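Local coordinates for protein activating signal cointegrator 1 complex subunit 2 (Homo sapiens, PDB 6YXQ) that binds K63-linked polyubiquitin chains and recruits ASCC3 and ALKBH3 to sites of DNA alkylation damage, and also takes part in the rescue of stalled ribosomes, at residues 153-158 with 192-197; 160-165 with 186-191. All coordinates share one frame; numbering follows the deposited sequence.

Contact 1: 153-158 with 192-197; sequences ILYNNF and PSYYSD
The C-terminal end of helix 147-156 meets the first turn of helix 193-216 here, and two tyrosines and an aspartate carry most of the contact. Ile153 turns to helix 78-87, where it packs on Trp82 and Ile86. Its carbonyl O is gripped three times at the end of the helix, by the backbone N of Asn156, the backbone N of Asn157 and the side-chain ND2 of Asn157. Leu154 comes next and meets the Tyr194 hydroxyl with its backbone carbonyl carbon and its CB. Tyr155 does the main work. Its CG is anti to the backbone N (chi1 -166°), which sends the ring out toward helix 193-216. There it runs antiparallel alongside the side chain of Tyr194. Tyr155 CD2 lies over one face of the Tyr194 ring, 3.6 Å from Tyr194 CE1, and the planes are inclined at 34°. At its tip Tyr155 OH donates a hydrogen bond to Asp197 OD1, 2.6 Å away, on the syn lone pair. The carboxylate plane is turned 61° from the ring. Tyr194 OH is hydrogen-bonded to the carbonyl O of Phe160, so it is tied to the chain just beyond 153-158. The phenol of Tyr155 is thus fixed at both ring and hydroxyl, and its bond probably stabilises the negative charge of Asp197.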
ATOM      1  N   ILE B 153       0.566  17.963  12.247  1.00 85.77           N
ATOM      2  CA  ILE B 153      -0.621  17.216  11.822  1.00 79.24           C
ATOM      3  C   ILE B 153      -0.248  15.787  11.443  1.00 92.97           C
ATOM      4  O   ILE B 153      -0.883  14.812  11.882  1.00 88.77           O
ATOM      5  CB  ILE B 153      -1.309  17.926  10.644  1.00 81.16           C
ATOM      6  CG1 ILE B 153      -2.106  19.138  11.116  1.00 90.62           C
ATOM      7  CG2 ILE B 153      -2.200  16.953   9.892  1.00 73.14           C
ATOM      8  CD1 ILE B 153      -2.453  20.087   9.985  1.00 93.31           C
ATOM      9  N   LEU B 154       0.795  15.652  10.612  1.00 98.88           N
ATOM     10  CA  LEU B 154       1.215  14.357  10.081  1.00 90.86           C
ATOM     11  C   LEU B 154       1.557  13.364  11.171  1.00 94.60           C
ATOM     12  O   LEU B 154       0.868  12.343  11.323  1.00 93.52           O
ATOM     13  CB  LEU B 154       2.416  14.510   9.168  1.00 85.37           C
ATOM     14  CG  LEU B 154       2.246  15.185   7.836  1.00 88.44           C
ATOM     15  CD1 LEU B 154       3.218  14.536   6.875  1.00 77.53           C
ATOM     16  CD2 LEU B 154       0.813  15.032   7.382  1.00 96.62           C
ATOM     17  N   TYR B 155       2.660  13.632  11.897  1.00107.86           N
ATOM     18  CA  TYR B 155       2.970  12.810  13.052  1.00115.78           C
ATOM     19  C   TYR B 155       1.749  12.582  13.886  1.00 96.47           C
ATOM     20  O   TYR B 155       1.619  11.551  14.496  1.00 91.97           O
ATOM     21  CB  TYR B 155       4.079  13.391  13.926  1.00114.75           C
ATOM     22  CG  TYR B 155       4.653  12.397  14.931  1.00 99.34           C
ATOM     23  CD1 TYR B 155       3.994  12.055  16.131  1.00 95.09           C
ATOM     24  CD2 TYR B 155       5.850  11.773  14.654  1.00 94.92           C
ATOM     25  CE1 TYR B 155       4.569  11.131  17.021  1.00 94.59           C
ATOM     26  CE2 TYR B 155       6.420  10.855  15.538  1.00 98.32           C
ATOM     27  CZ  TYR B 155       5.776  10.539  16.712  1.00 97.18           C
ATOM     28  OH  TYR B 155       6.339   9.631  17.583  1.00 96.69           O
ATOM     29  N   ASN B 156       0.866  13.499  14.006  1.00106.08           N
ATOM     30  CA  ASN B 156       0.217  13.335  15.306  1.00114.51           C
ATOM     31  C   ASN B 156      -1.242  12.975  15.221  1.00113.27           C
ATOM     32  O   ASN B 156      -1.873  12.789  16.238  1.00116.63           O
ATOM     33  CB  ASN B 156       0.219  14.596  16.184  1.00130.06           C
ATOM     34  CG  ASN B 156       1.164  14.430  17.286  1.00152.92           C
ATOM     35  OD1 ASN B 156       1.079  13.441  18.055  1.00173.89           O
ATOM     36  ND2 ASN B 156       2.092  15.286  17.415  1.00161.81           N
ATOM     37  N   ASN B 157      -1.817  12.926  14.045  1.00115.06           N
ATOM     38  CA  ASN B 157      -3.006  12.134  13.821  1.00102.98           C
ATOM     39  C   ASN B 157      -2.647  10.774  13.257  1.00105.32           C
ATOM     40  O   ASN B 157      -3.418  10.233  12.472  1.00106.11           O
ATOM     41  CB  ASN B 157      -3.938  12.932  12.923  1.00101.09           C
ATOM     42  CG  ASN B 157      -4.213  14.307  13.528  1.00101.80           C
ATOM     43  OD1 ASN B 157      -5.080  14.452  14.389  1.00109.22           O
ATOM     44  ND2 ASN B 157      -3.497  15.323  13.059  1.00 87.92           N
ATOM     45  N   PHE B 158      -1.471  10.228  13.624  1.00105.86           N
ATOM     46  CA  PHE B 158      -1.014   8.889  13.201  1.00 87.00           C
ATOM     47  C   PHE B 158      -1.132   8.691  11.689  1.00 85.68           C
ATOM     48  O   PHE B 158      -1.231   7.561  11.197  1.00 89.03           O
ATOM     49  CB  PHE B 158      -1.761   7.774  13.945  1.00 89.10           C
ATOM     50  CG  PHE B 158      -1.245   7.515  15.338  1.00107.28           C
ATOM     51  CD1 PHE B 158      -0.067   6.803  15.538  1.00108.38           C
ATOM     52  CD2 PHE B 158      -1.929   7.995  16.444  1.00115.98           C
ATOM     53  CE1 PHE B 158       0.417   6.573  16.819  1.00115.14           C
ATOM     54  CE2 PHE B 158      -1.450   7.767  17.728  1.00127.94           C
ATOM     55  CZ  PHE B 158      -0.277   7.055  17.916  1.00122.97           C
ATOM     56  N   PRO B 192      10.876  16.049  11.533  1.00 75.95           N
ATOM     57  CA  PRO B 192      12.059  15.197  11.690  1.00 74.47           C
ATOM     58  C   PRO B 192      11.959  14.193  12.822  1.00 79.72           C
ATOM     59  O   PRO B 192      12.869  13.366  12.966  1.00 84.76           O
ATOM     60  CB  PRO B 192      13.186  16.208  11.953  1.00 82.59           C
ATOM     61  CG  PRO B 192      12.611  17.558  11.590  1.00 79.14           C
ATOM     62  CD  PRO B 192      11.159  17.450  11.876  1.00 80.47           C
ATOM     63  N   SER B 193      10.893  14.221  13.621  1.00 81.83           N
ATOM     64  CA  SER B 193      10.797  13.273  14.724  1.00 83.65           C
ATOM     65  C   SER B 193      10.568  11.849  14.246  1.00 78.05           C
ATOM     66  O   SER B 193      10.650  10.921  15.058  1.00 83.55           O
ATOM     67  CB  SER B 193       9.696  13.695  15.700  1.00 78.71           C
ATOM     68  OG  SER B 193      10.109  14.817  16.470  1.00 81.88           O
ATOM     69  N   TYR B 194      10.301  11.656  12.953  1.00 69.39           N
ATOM     70  CA  TYR B 194      10.230  10.306  12.406  1.00 75.28           C
ATOM     71  C   TYR B 194      11.584   9.609  12.484  1.00 87.09           C
ATOM     72  O   TYR B 194      11.650   8.401  12.751  1.00101.32           O
ATOM     73  CB  TYR B 194       9.715  10.357  10.969  1.00 65.30           C
ATOM     74  CG  TYR B 194       8.237  10.647  10.900  1.00 69.21           C
ATOM     75  CD1 TYR B 194       7.327   9.812  11.523  1.00 73.88           C
ATOM     76  CD2 TYR B 194       7.754  11.765  10.234  1.00 74.83           C
ATOM     77  CE1 TYR B 194       5.980  10.071  11.476  1.00 80.47           C
ATOM     78  CE2 TYR B 194       6.403  12.034  10.182  1.00 74.09           C
ATOM     79  CZ  TYR B 194       5.523  11.180  10.804  1.00 75.46           C
ATOM     80  OH  TYR B 194       4.174  11.421  10.750  1.00 69.71           O
ATOM     81  N   TYR B 195      12.673  10.357  12.268  1.00 68.63           N
ATOM     82  CA  TYR B 195      14.016   9.846  12.536  1.00 70.95           C
ATOM     83  C   TYR B 195      14.078   9.179  13.907  1.00 80.10           C
ATOM     84  O   TYR B 195      14.426   7.997  14.033  1.00 78.36           O
ATOM     85  CB  TYR B 195      15.034  10.986  12.458  1.00 61.54           C
ATOM     86  CG  TYR B 195      15.429  11.424  11.060  1.00 65.04           C
ATOM     87  CD1 TYR B 195      16.074  10.557  10.193  1.00 59.19           C
ATOM     88  CD2 TYR B 195      15.182  12.717  10.624  1.00 65.26           C
ATOM     89  CE1 TYR B 195      16.447  10.962   8.924  1.00 65.83           C
ATOM     90  CE2 TYR B 195      15.551  13.130   9.360  1.00 68.86           C
ATOM     91  CZ  TYR B 195      16.184  12.250   8.514  1.00 68.98           C
ATOM     92  OH  TYR B 195      16.554  12.664   7.256  1.00 73.40           O
ATOM     93  N   SER B 196      13.717   9.934  14.950  1.00 78.73           N
ATOM     94  CA  SER B 196      13.633   9.375  16.294  1.00 80.31           C
ATOM     95  C   SER B 196      12.731   8.151  16.324  1.00 74.91           C
ATOM     96  O   SER B 196      13.096   7.113  16.888  1.00 72.27           O
ATOM     97  CB  SER B 196      13.135  10.434  17.283  1.00 72.40           C
ATOM     98  OG  SER B 196      13.730  11.693  17.034  1.00 83.34           O
ATOM     99  N   ASP B 197      11.546   8.258  15.717  1.00 77.35           N
ATOM    100  CA  ASP B 197      10.676   7.097  15.586  1.00 79.95           C
ATOM    101  C   ASP B 197      11.463   5.916  15.036  1.00 72.42           C
ATOM    102  O   ASP B 197      11.558   4.855  15.671  1.00 72.11           O
ATOM    103  CB  ASP B 197       9.490   7.429  14.682  1.00 80.20           C
ATOM    104  CG  ASP B 197       8.311   7.996  15.446  1.00 84.87           C
ATOM    105  OD1 ASP B 197       8.521   8.558  16.547  1.00 84.51           O
ATOM    106  OD2 ASP B 197       7.173   7.868  14.941  1.00 89.81           O
TER

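Contact 2: 160-165 with 186-191; sequences FDIPKI and NIFTQQ
Apolar packing makes the whole of this buried contact, and no hydrogen bond crosses it. Methyl-to-methyl contact lies at its middle. The methyl ends of Ile165 and Ile187 meet head-on, with 3.6 Å between Ile165 CD1 and Ile187 CD1. Ile187 CG1 lies between the backbone N and the carbonyl carbon (chi1 79°), and its chain then extends to carry CD1 forward.

The same methyl makes a CH-pi contact with Phe160. Ile187 CD1 sits off-centre over one face of the ring, 4.0 Å from the Phe160 centroid. Phe188 is the second aromatic partner. The Ile165 side chain crosses Phe188 at a slant, its CD1 4.0 Å from Phe188 CE1, while Ile162 CD1 approaches Phe188 CZ more loosely at 4.3 Å. Phe188 also stacks on Phe267.

Polar bonds stay within or outside the segments. Gln190 NE2 donates to Asn186 OD1 one turn earlier in the helix, and Lys164 NZ forms a salt bridge with Asp96. Pro163 and Lys164 pack on Leu14 and Arg15 of the ASCC3 chain. The arrangement is part of the buried apolar packing of a mainly helical region, here joining the start of helix 162-172 to the end of helix 177-190 beside the ASCC3 interface.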
ATOM      1  N   PHE B 160       1.143   9.102   9.469  1.00 76.54           N
ATOM      2  CA  PHE B 160       2.334   8.405   9.000  1.00 70.73           C
ATOM      3  C   PHE B 160       2.990   7.730  10.195  1.00 69.68           C
ATOM      4  O   PHE B 160       3.455   8.405  11.117  1.00 77.25           O
ATOM      5  CB  PHE B 160       3.309   9.359   8.307  1.00 73.93           C
ATOM      6  CG  PHE B 160       2.917   9.728   6.895  1.00 76.01           C
ATOM      7  CD1 PHE B 160       3.258   8.915   5.828  1.00 76.46           C
ATOM      8  CD2 PHE B 160       2.229  10.902   6.636  1.00 85.87           C
ATOM      9  CE1 PHE B 160       2.910   9.258   4.534  1.00 74.11           C
ATOM     10  CE2 PHE B 160       1.881  11.251   5.344  1.00 82.95           C
ATOM     11  CZ  PHE B 160       2.219  10.427   4.293  1.00 77.53           C
ATOM     12  N   ASP B 161       2.992   6.405  10.196  1.00 69.61           N
ATOM     13  CA  ASP B 161       3.818   5.629  11.098  1.00 67.01           C
ATOM     14  C   ASP B 161       5.182   5.418  10.458  1.00 84.63           C
ATOM     15  O   ASP B 161       5.444   5.845   9.332  1.00 88.96           O
ATOM     16  CB  ASP B 161       3.174   4.280  11.395  1.00 76.85           C
ATOM     17  CG  ASP B 161       2.106   4.365  12.444  1.00108.25           C
ATOM     18  OD1 ASP B 161       2.023   5.412  13.116  1.00115.93           O
ATOM     19  OD2 ASP B 161       1.353   3.378  12.601  1.00127.76           O
ATOM     20  N   ILE B 162       6.061   4.730  11.173  1.00 87.74           N
ATOM     21  CA  ILE B 162       7.244   4.161  10.538  1.00 76.56           C
ATOM     22  C   ILE B 162       6.823   2.892   9.798  1.00 77.91           C
ATOM     23  O   ILE B 162       7.217   2.716   8.635  1.00 87.81           O
ATOM     24  CB  ILE B 162       8.366   3.901  11.555  1.00 61.35           C
ATOM     25  CG1 ILE B 162       9.056   5.213  11.918  1.00 74.59           C
ATOM     26  CG2 ILE B 162       9.390   2.941  10.976  1.00 56.39           C
ATOM     27  CD1 ILE B 162       9.815   5.857  10.759  1.00 47.19           C
ATOM     28  N   PRO B 163       6.027   1.985  10.394  1.00 72.27           N
ATOM     29  CA  PRO B 163       5.542   0.839   9.607  1.00 72.87           C
ATOM     30  C   PRO B 163       4.832   1.237   8.326  1.00 76.08           C
ATOM     31  O   PRO B 163       5.066   0.618   7.281  1.00 77.11           O
ATOM     32  CB  PRO B 163       4.598   0.121  10.579  1.00 65.28           C
ATOM     33  CG  PRO B 163       5.116   0.447  11.909  1.00 61.20           C
ATOM     34  CD  PRO B 163       5.672   1.835  11.821  1.00 67.60           C
ATOM     35  N   LYS B 164       3.980   2.263   8.369  1.00 82.92           N
ATOM     36  CA  LYS B 164       3.274   2.671   7.158  1.00 74.42           C
ATOM     37  C   LYS B 164       4.242   3.172   6.096  1.00 75.55           C
ATOM     38  O   LYS B 164       4.002   2.986   4.904  1.00 91.65           O
ATOM     39  CB  LYS B 164       2.238   3.745   7.472  1.00 69.00           C
ATOM     40  CG  LYS B 164       1.168   3.294   8.429  1.00 88.35           C
ATOM     41  CD  LYS B 164       0.563   4.484   9.140  1.00 95.41           C
ATOM     42  CE  LYS B 164      -0.774   4.850   8.561  1.00 96.57           C
ATOM     43  NZ  LYS B 164      -1.872   4.282   9.386  1.00 88.24           N
ATOM     44  N   ILE B 165       5.340   3.809   6.504  1.00 71.70           N
ATOM     45  CA  ILE B 165       6.316   4.269   5.519  1.00 68.23           C
ATOM     46  C   ILE B 165       7.009   3.081   4.860  1.00 68.11           C
ATOM     47  O   ILE B 165       7.178   3.038   3.629  1.00 62.02           O
ATOM     48  CB  ILE B 165       7.324   5.222   6.179  1.00 65.05           C
ATOM     49  CG1 ILE B 165       6.649   6.559   6.494  1.00 62.83           C
ATOM     50  CG2 ILE B 165       8.529   5.420   5.276  1.00 51.58           C
ATOM     51  CD1 ILE B 165       7.456   7.447   7.408  1.00 71.43           C
ATOM     52  N   ASN B 186       9.919  14.606   1.982  1.00 81.90           N
ATOM     53  CA  ASN B 186       9.184  15.772   2.454  1.00 80.33           C
ATOM     54  C   ASN B 186       8.641  15.556   3.855  1.00 79.78           C
ATOM     55  O   ASN B 186       8.701  16.464   4.687  1.00 93.18           O
ATOM     56  CB  ASN B 186       8.047  16.117   1.495  1.00 73.11           C
ATOM     57  CG  ASN B 186       7.443  17.479   1.783  1.00 84.71           C
ATOM     58  OD1 ASN B 186       8.160  18.473   1.938  1.00 79.11           O
ATOM     59  ND2 ASN B 186       6.117  17.530   1.864  1.00 88.91           N
ATOM     60  N   ILE B 187       8.102  14.372   4.144  1.00 78.68           N
ATOM     61  CA  ILE B 187       7.555  14.186   5.486  1.00 87.21           C
ATOM     62  C   ILE B 187       8.679  14.156   6.518  1.00 84.47           C
ATOM     63  O   ILE B 187       8.549  14.732   7.606  1.00 82.49           O
ATOM     64  CB  ILE B 187       6.643  12.944   5.568  1.00 81.50           C
ATOM     65  CG1 ILE B 187       7.434  11.647   5.666  1.00 78.18           C
ATOM     66  CG2 ILE B 187       5.677  12.907   4.389  1.00 84.16           C
ATOM     67  CD1 ILE B 187       6.536  10.435   5.653  1.00 87.82           C
ATOM     68  N   PHE B 188       9.824  13.556   6.176  1.00 78.38           N
ATOM     69  CA  PHE B 188      10.957  13.589   7.099  1.00 71.75           C
ATOM     70  C   PHE B 188      11.518  14.999   7.261  1.00 78.51           C
ATOM     71  O   PHE B 188      12.006  15.353   8.341  1.00 80.07           O
ATOM     72  CB  PHE B 188      12.056  12.639   6.626  1.00 66.93           C
ATOM     73  CG  PHE B 188      11.880  11.226   7.098  1.00 66.68           C
ATOM     74  CD1 PHE B 188      11.196  10.303   6.328  1.00 68.06           C
ATOM     75  CD2 PHE B 188      12.407  10.819   8.310  1.00 67.92           C
ATOM     76  CE1 PHE B 188      11.037   9.001   6.756  1.00 69.75           C
ATOM     77  CE2 PHE B 188      12.250   9.523   8.744  1.00 64.56           C
ATOM     78  CZ  PHE B 188      11.562   8.610   7.964  1.00 59.86           C
ATOM     79  N   THR B 189      11.467  15.814   6.204  1.00 77.41           N
ATOM     80  CA  THR B 189      11.940  17.188   6.303  1.00 75.34           C
ATOM     81  C   THR B 189      11.011  18.023   7.174  1.00 83.04           C
ATOM     82  O   THR B 189      11.465  18.751   8.067  1.00 76.24           O
ATOM     83  CB  THR B 189      12.053  17.803   4.907  1.00 68.25           C
ATOM     84  OG1 THR B 189      12.836  16.952   4.066  1.00 90.09           O
ATOM     85  CG2 THR B 189      12.713  19.163   4.981  1.00 73.24           C
ATOM     86  N   GLN B 190       9.699  17.921   6.931  1.00 68.63           N
ATOM     87  CA  GLN B 190       8.748  18.764   7.640  1.00 71.32           C
ATOM     88  C   GLN B 190       8.557  18.314   9.081  1.00 86.27           C
ATOM     89  O   GLN B 190       8.296  19.149   9.955  1.00114.39           O
ATOM     90  CB  GLN B 190       7.405  18.796   6.906  1.00 73.85           C
ATOM     91  CG  GLN B 190       7.464  19.229   5.433  1.00 74.46           C
ATOM     92  CD  GLN B 190       8.340  20.454   5.169  1.00 85.15           C
ATOM     93  OE1 GLN B 190       8.510  21.333   6.023  1.00 81.64           O
ATOM     94  NE2 GLN B 190       8.898  20.513   3.964  1.00 80.74           N
ATOM     95  N   GLN B 191       8.696  17.019   9.364  1.00 82.79           N
ATOM     96  CA  GLN B 191       8.608  16.509  10.730  1.00 89.37           C
ATOM     97  C   GLN B 191       9.778  15.561  10.950  1.00 87.87           C
ATOM     98  O   GLN B 191       9.717  14.378  10.589  1.00 83.97           O
ATOM     99  CB  GLN B 191       7.269  15.820  10.978  1.00 81.43           C
ATOM    100  CG  GLN B 191       7.185  15.035  12.280  1.00 76.32           C
ATOM    101  CD  GLN B 191       7.539  15.867  13.494  1.00 90.14           C
ATOM    102  OE1 GLN B 191       8.707  16.163  13.748  1.00106.40           O
ATOM    103  NE2 GLN B 191       6.522  16.275  14.237  1.00 96.02           N
TER

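Overall arrangement
From the N terminus, helix 147-156 supplies most of 153-158 in contact 1. The chain then turns through a short loop into helix 162-172, which begins within 160-165 of contact 2. Helix 177-190 returns the chain and closes the loop of contact 2 at its end. A few residues later, the start of helix 193-216 closes the wider loop of contact 1, so contact 2 is nested inside it. The centres of the two contacts are about 6 Å apart. Packing of Asp197 on Ile162 and of Tyr194 and Tyr195 on Phe188 joins them directly. They tie together four consecutive helices in the N-terminal, ASCC3-contacting part of ASCC2; ubiquitin binding belongs to the CUE domain.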